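Local coordinates for protein ATP-dependent DNA helicase uvsW (Enterobacteria phage T4, PDB 1RIF) that uses ATP hydrolysis to unwind duplex DNA in the 3'-5' direction and branch-migrates Holliday junctions in recombination-dependent repair, this chain holding its N-terminal and ATP-binding parts, at residues R131-P136 with F256-S261; L161-T166 with M229-C234; A168-M173 with V209-T214; K189-G194 with Q213-Q218; K240-I245 with M270-M275. The protein carries 1 engineered substitution. All coordinates share one frame; numbering follows the deposited sequence.

Contact 1. Residues R131-P136 with F256-S261; sequences RILNLP and FGLSGS
Strands 130-133 and 254-258 are parallel neighbours in the RecA-like sheet of this SF2 helicase, between strands 226-232 and 278-280, and their packing is tight from Arg131 and Phe256 as far as Ser259. In that part three backbone hydrogen bonds join them. Gly257 N donates to Arg131 O (3.1 Å), Leu133 N to Gly257 O (2.7 Å, nearly along the carbonyl axis), and Ser259 N to Leu133 O (3.1 Å). Leu133 and Leu258 lie side by side on one face, both with CG anti to the carbonyl carbon, so that Leu133 CD1 rests 4.1 Å from Leu258 CG. Phe256 shares this face, and helix 141-155 packs over it.

Beyond this both segments run into loops and loosen. Leu135 CD1 still reaches Leu258 CD2 at 4.3 Å, but Pro136 and Gly260 approach only through CA atoms 4.4 Å apart, in the solvent-exposed part. Leu135 and Pro136 open the predicted ATP-binding loop, whereas Ser259 to Ser261 probably belong to helicase motif III. The three clear hydrogen bonds are all main-chain to main-chain, so the sheet pairing probably sets the spacing of the two loops.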
# COMPACT_ATOMS: atom_id res chain seq x y z
N ARG A 131 4.71 -3.60 2.35
CA ARG A 131 5.50 -4.35 1.38
C ARG A 131 4.74 -4.62 0.09
O ARG A 131 3.51 -4.52 0.03
CB ARG A 131 5.90 -5.73 1.92
CG ARG A 131 6.68 -5.75 3.20
CD ARG A 131 8.16 -5.93 2.96
NE ARG A 131 8.92 -4.88 3.63
CZ ARG A 131 10.11 -5.06 4.20
NH1 ARG A 131 10.67 -6.26 4.19
NH2 ARG A 131 10.72 -4.03 4.78
N ILE A 132 5.49 -4.96 -0.95
CA ILE A 132 4.90 -5.37 -2.21
C ILE A 132 5.12 -6.86 -2.06
O ILE A 132 6.26 -7.33 -2.07
CB ILE A 132 5.68 -4.90 -3.45
CG1 ILE A 132 5.42 -3.42 -3.72
CG2 ILE A 132 5.24 -5.72 -4.65
CD1 ILE A 132 6.20 -2.90 -4.91
N LEU A 133 4.03 -7.60 -1.86
CA LEU A 133 4.11 -9.03 -1.69
C LEU A 133 4.11 -9.64 -3.07
O LEU A 133 3.09 -9.66 -3.76
CB LEU A 133 2.92 -9.52 -0.86
CG LEU A 133 2.78 -8.83 0.50
CD1 LEU A 133 1.52 -9.33 1.17
CD2 LEU A 133 4.01 -9.11 1.36
N ASN A 134 5.28 -10.13 -3.48
CA ASN A 134 5.44 -10.72 -4.80
C ASN A 134 5.12 -12.22 -4.81
O ASN A 134 6.02 -13.05 -4.69
CB ASN A 134 6.87 -10.46 -5.27
CG ASN A 134 7.11 -10.96 -6.68
OD1 ASN A 134 6.23 -10.92 -7.53
ND2 ASN A 134 8.33 -11.43 -6.94
N LEU A 135 3.84 -12.55 -4.94
CA LEU A 135 3.42 -13.95 -4.97
C LEU A 135 2.52 -14.23 -6.16
O LEU A 135 1.73 -13.37 -6.55
CB LEU A 135 2.67 -14.34 -3.68
CG LEU A 135 2.84 -13.47 -2.44
CD1 LEU A 135 1.89 -12.29 -2.54
CD2 LEU A 135 2.53 -14.28 -1.20
N PRO A 136 2.62 -15.44 -6.74
CA PRO A 136 1.84 -15.88 -7.89
C PRO A 136 0.33 -15.89 -7.64
O PRO A 136 -0.13 -16.11 -6.52
CB PRO A 136 2.40 -17.28 -8.17
CG PRO A 136 2.79 -17.75 -6.81
CD PRO A 136 3.47 -16.53 -6.23
N PHE A 256 -0.24 -2.71 1.53
CA PHE A 256 0.26 -3.87 0.81
C PHE A 256 -0.17 -3.94 -0.65
O PHE A 256 -1.32 -3.66 -0.99
CB PHE A 256 -0.18 -5.16 1.51
CG PHE A 256 0.19 -5.22 2.96
CD1 PHE A 256 -0.78 -5.17 3.95
CD2 PHE A 256 1.53 -5.30 3.34
CE1 PHE A 256 -0.43 -5.18 5.30
CE2 PHE A 256 1.89 -5.32 4.68
CZ PHE A 256 0.91 -5.26 5.66
N GLY A 257 0.77 -4.29 -1.50
CA GLY A 257 0.49 -4.46 -2.91
C GLY A 257 0.76 -5.94 -3.14
O GLY A 257 1.73 -6.47 -2.63
N LEU A 258 -0.12 -6.62 -3.87
CA LEU A 258 0.10 -8.04 -4.15
C LEU A 258 0.16 -8.24 -5.66
O LEU A 258 -0.72 -7.77 -6.40
CB LEU A 258 -1.03 -8.91 -3.56
CG LEU A 258 -1.07 -9.00 -2.03
CD1 LEU A 258 -1.73 -7.74 -1.45
CD2 LEU A 258 -1.83 -10.25 -1.63
N SER A 259 1.19 -8.93 -6.13
CA SER A 259 1.32 -9.11 -7.56
C SER A 259 2.35 -10.15 -7.94
O SER A 259 3.41 -10.25 -7.33
CB SER A 259 1.70 -7.76 -8.18
OG SER A 259 2.00 -7.89 -9.55
N GLY A 260 2.03 -10.92 -8.97
CA GLY A 260 2.95 -11.93 -9.45
C GLY A 260 3.69 -11.40 -10.66
O GLY A 260 4.62 -12.03 -11.17
N SER A 261 3.29 -10.22 -11.12
CA SER A 261 3.89 -9.59 -12.29
C SER A 261 4.38 -8.16 -12.02
O SER A 261 3.78 -7.19 -12.49
CB SER A 261 2.85 -9.56 -13.42
OG SER A 261 2.21 -10.82 -13.55

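Contact 2. Residues L161-T166 with M229-C234; sequences LIIVPT and MMNDEC. With AU (gold ion), chain D.
Flat groups in this contact are the Asn231 amide and the carboxylates of Asp232 and Glu233, with no aromatic ring among them. The Asn231 amide crosses Ile163 obliquely, its CG 4.2 Å from Ile163 CB. Both carboxylates form salt bridges with Arg141 NH1, probably the engineered residue of the predicted ATP-binding loop. These acids begin the Asp-Glu-Cys-His form of the DEAH box, the Walker B element of SF2 helicases, which in relatives holds the magnesium ion of bound ATP and polarises the attacking water.

The motif sits at the C-terminal end of strand 226-232, which pairs in parallel with strand 159-163. Met230 N donates to Leu161 O and Asp232 N to Ile163 O, while Ile163 N donates to Met230 O at 2.6 Å, almost straight at 173°. Leu161 and Met229 lie alongside each other on one face, CG of each anti to its backbone N, and Leu161 CD1 meets Met229 CG at 3.9 Å. Met229 then bends at its next two torsions, which leads its end away towards helix 269-276. On the face of Ile162 and Met230, Gln145 of helix 141-155 packs against both.

Past the strands, the Pro165 ring turns CD to Asp232 O at 3.5 Å. Glu233 takes a left-handed backbone turn (phi 74°, psi 48°), after which Cys234 faces away from strand 159-163 and its SG binds a gold ion at 2.5 Å.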
# COMPACT_ATOMS: atom_id res chain seq x y z
N LEU A 161 -9.00 -0.64 3.69
CA LEU A 161 -9.39 -0.38 2.30
C LEU A 161 -8.72 -1.44 1.44
O LEU A 161 -7.50 -1.61 1.49
CB LEU A 161 -8.90 0.99 1.83
CG LEU A 161 -9.59 1.73 0.67
CD1 LEU A 161 -8.53 2.46 -0.12
CD2 LEU A 161 -10.36 0.80 -0.25
N ILE A 162 -9.52 -2.16 0.66
CA ILE A 162 -9.00 -3.18 -0.23
C ILE A 162 -9.40 -2.78 -1.64
O ILE A 162 -10.58 -2.62 -1.93
CB ILE A 162 -9.59 -4.56 0.13
CG1 ILE A 162 -9.36 -4.83 1.61
CG2 ILE A 162 -8.92 -5.66 -0.71
CD1 ILE A 162 -10.00 -6.10 2.09
N ILE A 163 -8.41 -2.61 -2.51
CA ILE A 163 -8.65 -2.21 -3.90
C ILE A 163 -8.47 -3.42 -4.83
O ILE A 163 -7.44 -4.07 -4.82
CB ILE A 163 -7.66 -1.07 -4.33
CG1 ILE A 163 -7.78 0.11 -3.35
CG2 ILE A 163 -7.97 -0.60 -5.76
CD1 ILE A 163 -6.83 1.29 -3.63
N VAL A 164 -9.49 -3.72 -5.63
CA VAL A 164 -9.40 -4.85 -6.55
C VAL A 164 -9.55 -4.34 -7.99
O VAL A 164 -10.07 -3.25 -8.22
CB VAL A 164 -10.49 -5.94 -6.25
CG1 VAL A 164 -10.27 -6.51 -4.85
CG2 VAL A 164 -11.89 -5.37 -6.40
N PRO A 165 -9.07 -5.13 -8.97
CA PRO A 165 -9.16 -4.71 -10.37
C PRO A 165 -10.54 -4.51 -11.00
O PRO A 165 -10.68 -3.67 -11.90
CB PRO A 165 -8.32 -5.75 -11.11
CG PRO A 165 -8.35 -6.94 -10.21
CD PRO A 165 -8.27 -6.35 -8.83
N THR A 166 -11.57 -5.24 -10.56
CA THR A 166 -12.90 -5.09 -11.15
C THR A 166 -14.04 -5.18 -10.15
O THR A 166 -13.86 -5.65 -9.03
CB THR A 166 -13.17 -6.16 -12.23
OG1 THR A 166 -13.29 -7.44 -11.60
CG2 THR A 166 -12.04 -6.21 -13.25
N MET A 229 -4.41 -0.63 3.99
CA MET A 229 -4.88 -0.61 2.60
C MET A 229 -4.13 -1.68 1.82
O MET A 229 -2.92 -1.86 1.99
CB MET A 229 -4.65 0.78 1.98
CG MET A 229 -5.04 0.93 0.51
SD MET A 229 -3.80 0.34 -0.71
CE MET A 229 -2.55 1.60 -0.57
N MET A 230 -4.86 -2.38 0.97
CA MET A 230 -4.31 -3.43 0.13
C MET A 230 -4.81 -3.27 -1.31
O MET A 230 -5.96 -2.90 -1.55
CB MET A 230 -4.76 -4.81 0.62
CG MET A 230 -4.31 -5.20 2.00
SD MET A 230 -5.29 -6.61 2.55
CE MET A 230 -6.00 -5.97 4.05
N ASN A 231 -3.93 -3.58 -2.26
CA ASN A 231 -4.29 -3.52 -3.67
C ASN A 231 -3.81 -4.82 -4.33
O ASN A 231 -2.61 -5.04 -4.52
CB ASN A 231 -3.64 -2.31 -4.35
CG ASN A 231 -3.95 -2.23 -5.85
OD1 ASN A 231 -4.96 -2.74 -6.32
ND2 ASN A 231 -3.08 -1.56 -6.59
N ASP A 232 -4.76 -5.70 -4.64
CA ASP A 232 -4.45 -6.97 -5.29
C ASP A 232 -4.25 -6.66 -6.77
O ASP A 232 -5.10 -6.04 -7.39
CB ASP A 232 -5.60 -7.96 -5.08
CG ASP A 232 -5.25 -9.37 -5.53
OD1 ASP A 232 -4.19 -9.89 -5.12
OD2 ASP A 232 -6.04 -9.97 -6.29
N GLU A 233 -3.12 -7.10 -7.32
CA GLU A 233 -2.74 -6.86 -8.72
C GLU A 233 -2.32 -5.40 -8.82
O GLU A 233 -2.75 -4.67 -9.71
CB GLU A 233 -3.91 -7.11 -9.68
CG GLU A 233 -4.40 -8.53 -9.71
CD GLU A 233 -3.36 -9.49 -10.25
OE1 GLU A 233 -2.26 -9.57 -9.67
OE2 GLU A 233 -3.65 -10.17 -11.25
N CYS A 234 -1.47 -4.97 -7.90
CA CYS A 234 -1.03 -3.58 -7.88
C CYS A 234 -0.27 -3.16 -9.13
O CYS A 234 -0.06 -1.97 -9.35
CB CYS A 234 -0.20 -3.30 -6.62
SG CYS A 234 1.06 -4.54 -6.17
AU AU D . 2.86 -3.88 -7.82

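Contact 3. Residues A168-M173 with V209-T214; sequences ALTTQM and VGTWQT
Thr170 and Val209 carry about three quarters of this small interface, with Met173 a distant third. Thr170 stands on helix 167-180 and Val209 on strand 207-210, and their side chains slide past each other in opposite directions instead of meeting tip to tip. Val209 holds CG1 anti to its backbone N (chi1 -178°), which brings that methyl to the helix backbone, 3.9 Å from Thr170 CA. In return Thr170 lays its own methyl along the strand, CG2 being 3.8 Å from Val209 O.

The hydroxyl branch of Thr170 is anti to the carbonyl carbon and looks further down the chain. Its OG1 lies 3.7 Å from Gly210 CA and 4.0 Å from Thr211 CG2 at the N-cap position of helix 212-215. One turn along the helix, Met173 adds only its base, CB standing 4.4 Å from Val209 CG1. Met173 also touches Val164 and Ile162.

The helix belongs to a beta-alpha-beta crossover from strand 159-163 to strand 188-190, and strand 207-210 is inserted between those two in the sheet. Thr170 and Met173 therefore lie over the middle of the three. Contacts between the segments are van der Waals only, made by methyl groups, a methylene and the hydroxyl oxygen at non-bonding distance, so the helix is seated by shape, while the strand's backbone hydrogen bonds go to neighbouring strands 159-163 and 188-190 and the loops after them.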
# COMPACT_ATOMS: atom_id res chain seq x y z
N ALA A 168 -16.59 -7.14 -10.32
CA ALA A 168 -16.90 -8.54 -10.06
C ALA A 168 -16.01 -9.08 -8.94
O ALA A 168 -16.43 -9.92 -8.15
CB ALA A 168 -16.72 -9.38 -11.33
N LEU A 169 -14.77 -8.59 -8.89
CA LEU A 169 -13.81 -9.04 -7.88
C LEU A 169 -14.07 -8.41 -6.52
O LEU A 169 -13.61 -8.90 -5.49
CB LEU A 169 -12.38 -8.75 -8.35
CG LEU A 169 -11.99 -9.63 -9.53
CD1 LEU A 169 -10.70 -9.16 -10.13
CD2 LEU A 169 -11.87 -11.07 -9.05
N THR A 170 -14.80 -7.31 -6.54
CA THR A 170 -15.18 -6.61 -5.32
C THR A 170 -16.12 -7.55 -4.56
O THR A 170 -15.95 -7.79 -3.37
CB THR A 170 -15.90 -5.29 -5.69
OG1 THR A 170 -14.91 -4.28 -5.96
CG2 THR A 170 -16.82 -4.83 -4.59
N THR A 171 -17.09 -8.10 -5.29
CA THR A 171 -18.05 -9.03 -4.73
C THR A 171 -17.39 -10.34 -4.32
O THR A 171 -17.71 -10.90 -3.27
CB THR A 171 -19.15 -9.36 -5.75
OG1 THR A 171 -19.94 -8.19 -6.00
CG2 THR A 171 -20.05 -10.46 -5.23
N GLN A 172 -16.47 -10.81 -5.15
CA GLN A 172 -15.75 -12.05 -4.89
C GLN A 172 -14.90 -11.96 -3.62
O GLN A 172 -14.86 -12.89 -2.82
CB GLN A 172 -14.86 -12.39 -6.08
CG GLN A 172 -14.15 -13.73 -5.96
CD GLN A 172 -13.19 -14.01 -7.11
OE1 GLN A 172 -13.57 -14.02 -8.28
NE2 GLN A 172 -11.93 -14.26 -6.77
N MET A 173 -14.23 -10.83 -3.44
CA MET A 173 -13.38 -10.63 -2.27
C MET A 173 -14.20 -10.66 -0.99
O MET A 173 -13.80 -11.27 0.00
CB MET A 173 -12.63 -9.29 -2.37
CG MET A 173 -11.61 -9.04 -1.25
SD MET A 173 -10.11 -10.06 -1.36
CE MET A 173 -9.10 -9.03 -2.42
N VAL A 209 -14.31 -2.31 0.25
CA VAL A 209 -13.74 -2.89 -0.96
C VAL A 209 -14.22 -2.22 -2.24
O VAL A 209 -15.42 -2.03 -2.45
CB VAL A 209 -14.08 -4.39 -1.04
CG1 VAL A 209 -13.43 -5.00 -2.28
CG2 VAL A 209 -13.61 -5.10 0.24
N GLY A 210 -13.27 -1.86 -3.09
CA GLY A 210 -13.61 -1.22 -4.35
C GLY A 210 -12.52 -1.31 -5.40
O GLY A 210 -11.49 -1.94 -5.21
N THR A 211 -12.77 -0.66 -6.53
CA THR A 211 -11.82 -0.65 -7.63
C THR A 211 -11.17 0.72 -7.65
O THR A 211 -11.64 1.64 -6.99
CB THR A 211 -12.54 -0.88 -8.97
OG1 THR A 211 -13.47 0.18 -9.19
CG2 THR A 211 -13.30 -2.20 -8.95
N TRP A 212 -10.09 0.85 -8.42
CA TRP A 212 -9.39 2.13 -8.55
C TRP A 212 -10.25 3.26 -9.08
O TRP A 212 -10.18 4.39 -8.60
CB TRP A 212 -8.17 1.98 -9.47
CG TRP A 212 -6.94 1.51 -8.75
CD1 TRP A 212 -6.34 0.28 -8.84
CD2 TRP A 212 -6.15 2.27 -7.82
NE1 TRP A 212 -5.23 0.24 -8.03
CE2 TRP A 212 -5.09 1.44 -7.40
CE3 TRP A 212 -6.24 3.58 -7.32
CZ2 TRP A 212 -4.12 1.88 -6.48
CZ3 TRP A 212 -5.28 4.01 -6.41
CH2 TRP A 212 -4.23 3.16 -6.00
N GLN A 213 -11.08 2.95 -10.08
CA GLN A 213 -11.91 3.99 -10.68
C GLN A 213 -12.91 4.60 -9.71
O GLN A 213 -13.25 5.77 -9.82
CB GLN A 213 -12.61 3.47 -11.94
CG GLN A 213 -13.86 2.65 -11.71
CD GLN A 213 -14.68 2.53 -12.98
OE1 GLN A 213 -14.98 3.53 -13.62
NE2 GLN A 213 -15.04 1.30 -13.36
N THR A 214 -13.39 3.80 -8.76
CA THR A 214 -14.34 4.31 -7.77
C THR A 214 -13.56 5.09 -6.73
O THR A 214 -13.86 6.24 -6.44
CB THR A 214 -15.07 3.17 -7.06
OG1 THR A 214 -15.99 2.56 -7.98
CG2 THR A 214 -15.84 3.70 -5.85

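Contact 4. Residues K189-G194 with Q213-Q218; sequences KKIGGG and QTVVKQ
Ile191 and Thr214 cross obliquely, the end of the isoleucine chain meeting the threonine methyl. Ile191 holds CG1 between its backbone N and carbonyl carbon, the crowded position (chi1 61°), and from there the extended chain drives CD1 out to the helix. CD1 of Ile191 meets Thr214 CG2 at 3.7 Å and, more loosely, Val215 CG2 at 4.2 Å. In Thr214, with OG1 anti to the carbonyl carbon (chi1 -71°), the methyl CG2 falls anti to the backbone N, which gives CG2 to the isoleucine and turns the hydroxyl the other way, over the loop after the strand.

That hydroxyl has two roles. Its OG1 lies 3.4 Å from Gly192 CA, close to where any side chain at that position would begin. Gly192 moreover has a positive phi of 94°, part of a backbone shape at which a CB would be jammed against the preceding carbonyl oxygen. The same OG1 is hydrogen-bonded at 2.9 Å to a water, which in turn donates to Ile191 O at 2.7 Å. A single water thus ties the loop carbonyl to the helix, beside the methyl contact, without a direct polar bond between the segments.

This is structural packing away from the nucleotide-binding elements. Strand 188-190 forms one edge of the seven-stranded sheet, bonded to strand 207-210, and the short helix 212-215 that follows that strand folds back beside the loop of Ile191, while Val215 and Val216 lean on helix 239-245.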
# COMPACT_ATOMS: atom_id res chain seq x y z
N LYS A 189 -18.21 -3.36 3.45
CA LYS A 189 -18.95 -2.46 2.57
C LYS A 189 -18.32 -2.45 1.18
O LYS A 189 -17.13 -2.16 1.03
CB LYS A 189 -18.93 -1.03 3.12
CG LYS A 189 -19.63 -0.02 2.23
CD LYS A 189 -19.37 1.40 2.66
CE LYS A 189 -20.10 2.38 1.75
NZ LYS A 189 -19.57 3.78 1.83
N LYS A 190 -19.10 -2.77 0.16
CA LYS A 190 -18.57 -2.74 -1.20
C LYS A 190 -18.99 -1.41 -1.81
O LYS A 190 -20.16 -1.04 -1.76
CB LYS A 190 -19.14 -3.91 -2.02
CG LYS A 190 -18.80 -5.28 -1.45
CD LYS A 190 -19.20 -6.40 -2.39
CE LYS A 190 -20.70 -6.45 -2.62
NZ LYS A 190 -21.46 -6.75 -1.37
N ILE A 191 -18.04 -0.65 -2.34
CA ILE A 191 -18.38 0.63 -2.95
C ILE A 191 -18.27 0.56 -4.46
O ILE A 191 -17.60 -0.33 -5.00
CB ILE A 191 -17.48 1.78 -2.44
CG1 ILE A 191 -16.02 1.51 -2.79
CG2 ILE A 191 -17.65 1.94 -0.94
CD1 ILE A 191 -15.08 2.64 -2.44
N GLY A 192 -18.93 1.48 -5.15
CA GLY A 192 -18.88 1.50 -6.60
C GLY A 192 -20.02 0.76 -7.29
O GLY A 192 -21.15 0.75 -6.79
N GLY A 193 -19.72 0.15 -8.43
CA GLY A 193 -20.72 -0.57 -9.20
C GLY A 193 -21.41 -1.71 -8.48
O GLY A 193 -22.59 -1.61 -8.13
N GLY A 194 -20.68 -2.80 -8.26
CA GLY A 194 -21.25 -3.95 -7.56
C GLY A 194 -21.21 -3.70 -6.06
O GLY A 194 -21.17 -4.64 -5.26
N GLN A 213 -11.08 2.95 -10.08
CA GLN A 213 -11.91 3.99 -10.68
C GLN A 213 -12.91 4.60 -9.71
O GLN A 213 -13.25 5.77 -9.82
CB GLN A 213 -12.61 3.47 -11.94
CG GLN A 213 -13.86 2.65 -11.71
CD GLN A 213 -14.68 2.53 -12.98
OE1 GLN A 213 -14.98 3.53 -13.62
NE2 GLN A 213 -15.04 1.30 -13.36
N THR A 214 -13.39 3.80 -8.76
CA THR A 214 -14.34 4.31 -7.77
C THR A 214 -13.56 5.09 -6.73
O THR A 214 -13.86 6.24 -6.44
CB THR A 214 -15.07 3.17 -7.06
OG1 THR A 214 -15.99 2.56 -7.98
CG2 THR A 214 -15.84 3.70 -5.85
N VAL A 215 -12.54 4.43 -6.18
CA VAL A 215 -11.68 4.98 -5.15
C VAL A 215 -11.08 6.35 -5.48
O VAL A 215 -11.06 7.24 -4.63
CB VAL A 215 -10.56 3.97 -4.81
CG1 VAL A 215 -9.45 4.62 -4.03
CG2 VAL A 215 -11.16 2.81 -4.03
N VAL A 216 -10.58 6.52 -6.70
CA VAL A 216 -9.97 7.78 -7.11
C VAL A 216 -10.94 8.97 -7.05
O VAL A 216 -10.51 10.12 -6.91
CB VAL A 216 -9.38 7.65 -8.54
CG1 VAL A 216 -9.04 9.02 -9.09
CG2 VAL A 216 -8.12 6.79 -8.51
N LYS A 217 -12.24 8.70 -7.13
CA LYS A 217 -13.27 9.75 -7.09
C LYS A 217 -13.73 10.10 -5.68
O LYS A 217 -14.78 10.71 -5.50
CB LYS A 217 -14.49 9.32 -7.90
CG LYS A 217 -14.17 8.99 -9.34
CD LYS A 217 -15.41 8.69 -10.15
CE LYS A 217 -16.15 7.47 -9.64
NZ LYS A 217 -17.11 6.97 -10.67
N GLN A 218 -12.96 9.71 -4.67
CA GLN A 218 -13.32 9.99 -3.29
C GLN A 218 -12.56 11.20 -2.76
O GLN A 218 -11.42 11.45 -3.17
CB GLN A 218 -13.03 8.77 -2.42
CG GLN A 218 -14.26 8.16 -1.78
CD GLN A 218 -15.24 7.58 -2.78
OE1 GLN A 218 -16.39 7.30 -2.45
NE2 GLN A 218 -14.79 7.39 -4.01
O HOH W 1 -15.62 -0.13 -6.87

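Contact 5. Residues K240-I245 with M270-M275; sequences KSISSI and MQYVGM
Tyr272 OH is the best-held polar atom here, gripped by two hydrogen bonds from outside the pair, one with Ala237 O and one with Arg263 NH1. Anchored at that end, the phenol ring offers a face to helix 239-245. Ile242 CD1 stands over it in a CH-pi contact, 4.0 Å from the ring centroid and 20° off the normal, offset towards the CD2-CE2 side of the Tyr272 ring. The two side chains cross at about a right angle.

Ile242 has the most surface buried in this interface. With CG1 anti to the carbonyl carbon it sends CD1 to the tyrosine, while CG2 drops onto helix 269-276, 3.6 Å from Met275 CB and 3.8 Å from Gln271 O. Met275 begins with CG anti to its backbone N (chi1 173°), then bends twice so that CE ends 3.7 Å from Ile245 CG1. Ile245 comes to it across, again near a right angle. Side-chain contacts between the helices are mainly apolar.

The axes of segments 240-245 and 270-275 cross at 35° and lie 10.4 Å apart at closest approach. Helix 239-245 follows the DEAH-box strand 226-232, helix 269-276 follows strand 254-258, and Ile245 also meets Trp212 and Val215 of helix 212-215.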
# COMPACT_ATOMS: atom_id res chain seq x y z
N LYS A 240 -1.09 7.72 -12.06
CA LYS A 240 -2.07 8.77 -11.86
C LYS A 240 -2.95 8.44 -10.66
O LYS A 240 -3.21 9.29 -9.81
CB LYS A 240 -2.92 8.94 -13.12
CG LYS A 240 -3.89 10.11 -13.05
CD LYS A 240 -4.59 10.33 -14.39
CE LYS A 240 -3.63 10.93 -15.43
NZ LYS A 240 -2.41 10.09 -15.73
N SER A 241 -3.40 7.19 -10.59
CA SER A 241 -4.23 6.73 -9.48
C SER A 241 -3.45 6.86 -8.18
O SER A 241 -3.91 7.47 -7.21
CB SER A 241 -4.65 5.27 -9.69
OG SER A 241 -5.63 5.16 -10.70
N ILE A 242 -2.26 6.27 -8.15
CA ILE A 242 -1.40 6.30 -6.98
C ILE A 242 -1.17 7.72 -6.49
O ILE A 242 -1.47 8.04 -5.34
CB ILE A 242 -0.03 5.64 -7.27
CG1 ILE A 242 -0.23 4.14 -7.56
CG2 ILE A 242 0.92 5.87 -6.10
CD1 ILE A 242 1.02 3.42 -8.03
N SER A 243 -0.64 8.57 -7.36
CA SER A 243 -0.37 9.93 -6.95
C SER A 243 -1.65 10.67 -6.58
O SER A 243 -1.62 11.68 -5.88
CB SER A 243 0.41 10.69 -8.04
OG SER A 243 -0.23 10.63 -9.29
N SER A 244 -2.78 10.14 -7.03
CA SER A 244 -4.08 10.75 -6.76
C SER A 244 -4.61 10.53 -5.33
O SER A 244 -5.26 11.41 -4.77
CB SER A 244 -5.11 10.25 -7.77
OG SER A 244 -6.33 10.95 -7.64
N ILE A 245 -4.33 9.37 -4.73
CA ILE A 245 -4.82 9.07 -3.38
C ILE A 245 -3.75 8.88 -2.30
O ILE A 245 -4.09 8.78 -1.13
CB ILE A 245 -5.68 7.78 -3.34
CG1 ILE A 245 -4.79 6.56 -3.61
CG2 ILE A 245 -6.80 7.85 -4.37
CD1 ILE A 245 -5.44 5.22 -3.24
N MET A 270 9.49 2.92 -9.23
CA MET A 270 9.77 3.76 -8.07
C MET A 270 8.53 4.24 -7.32
O MET A 270 8.54 4.30 -6.09
CB MET A 270 10.62 4.95 -8.53
CG MET A 270 11.29 5.71 -7.42
SD MET A 270 12.62 6.75 -8.05
CE MET A 270 14.06 5.98 -7.26
N GLN A 271 7.45 4.57 -8.03
CA GLN A 271 6.27 5.03 -7.32
C GLN A 271 5.36 3.93 -6.79
O GLN A 271 4.38 4.20 -6.11
CB GLN A 271 5.46 6.04 -8.16
CG GLN A 271 4.88 5.53 -9.45
CD GLN A 271 3.98 6.57 -10.11
OE1 GLN A 271 3.67 6.47 -11.29
NE2 GLN A 271 3.54 7.58 -9.34
N TYR A 272 5.69 2.67 -7.10
CA TYR A 272 4.91 1.56 -6.59
C TYR A 272 5.50 1.21 -5.23
O TYR A 272 4.78 0.85 -4.31
CB TYR A 272 4.93 0.36 -7.55
CG TYR A 272 4.17 0.62 -8.84
CD1 TYR A 272 4.75 1.37 -9.87
CD2 TYR A 272 2.86 0.17 -9.01
CE1 TYR A 272 4.03 1.67 -11.03
CE2 TYR A 272 2.13 0.47 -10.17
CZ TYR A 272 2.73 1.22 -11.18
OH TYR A 272 2.02 1.55 -12.32
N VAL A 273 6.82 1.34 -5.09
CA VAL A 273 7.45 1.06 -3.80
C VAL A 273 7.20 2.26 -2.89
O VAL A 273 7.19 2.14 -1.67
CB VAL A 273 8.97 0.79 -3.93
CG1 VAL A 273 9.22 -0.21 -5.05
CG2 VAL A 273 9.71 2.06 -4.18
N GLY A 274 7.00 3.43 -3.50
CA GLY A 274 6.72 4.62 -2.73
C GLY A 274 5.32 4.53 -2.14
O GLY A 274 5.05 5.08 -1.08
N MET A 275 4.44 3.82 -2.83
CA MET A 275 3.06 3.65 -2.38
C MET A 275 2.85 2.38 -1.55
O MET A 275 2.04 2.38 -0.63
CB MET A 275 2.12 3.62 -3.59
CG MET A 275 0.66 3.28 -3.26
SD MET A 275 -0.16 4.51 -2.21
CE MET A 275 -1.82 4.48 -2.87

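From the N terminus, strand 130-133 opens the longest loop, closed at 256-261 by contact 1. Contact 2 nests inside it, closing 161-166 onto 229-234, and within contact 2 lie contacts 3 and 4. These two open at 168-173 and 189-194 and finish on one overlapping piece, sharing Gln213 and Thr214. Contact 5 starts only after contact 2 has closed, and it crosses contact 1, because 256-261 falls between its two helices. Contacts 1 and 2 each join two strands, and because strand 254-258 neighbours 226-232 they meet, bringing the predicted nucleotide loop beside the DEAH box; contacts 3 and 4 seat helices at the 188-190 edge of the same sheet, and contact 5 packs two helices together.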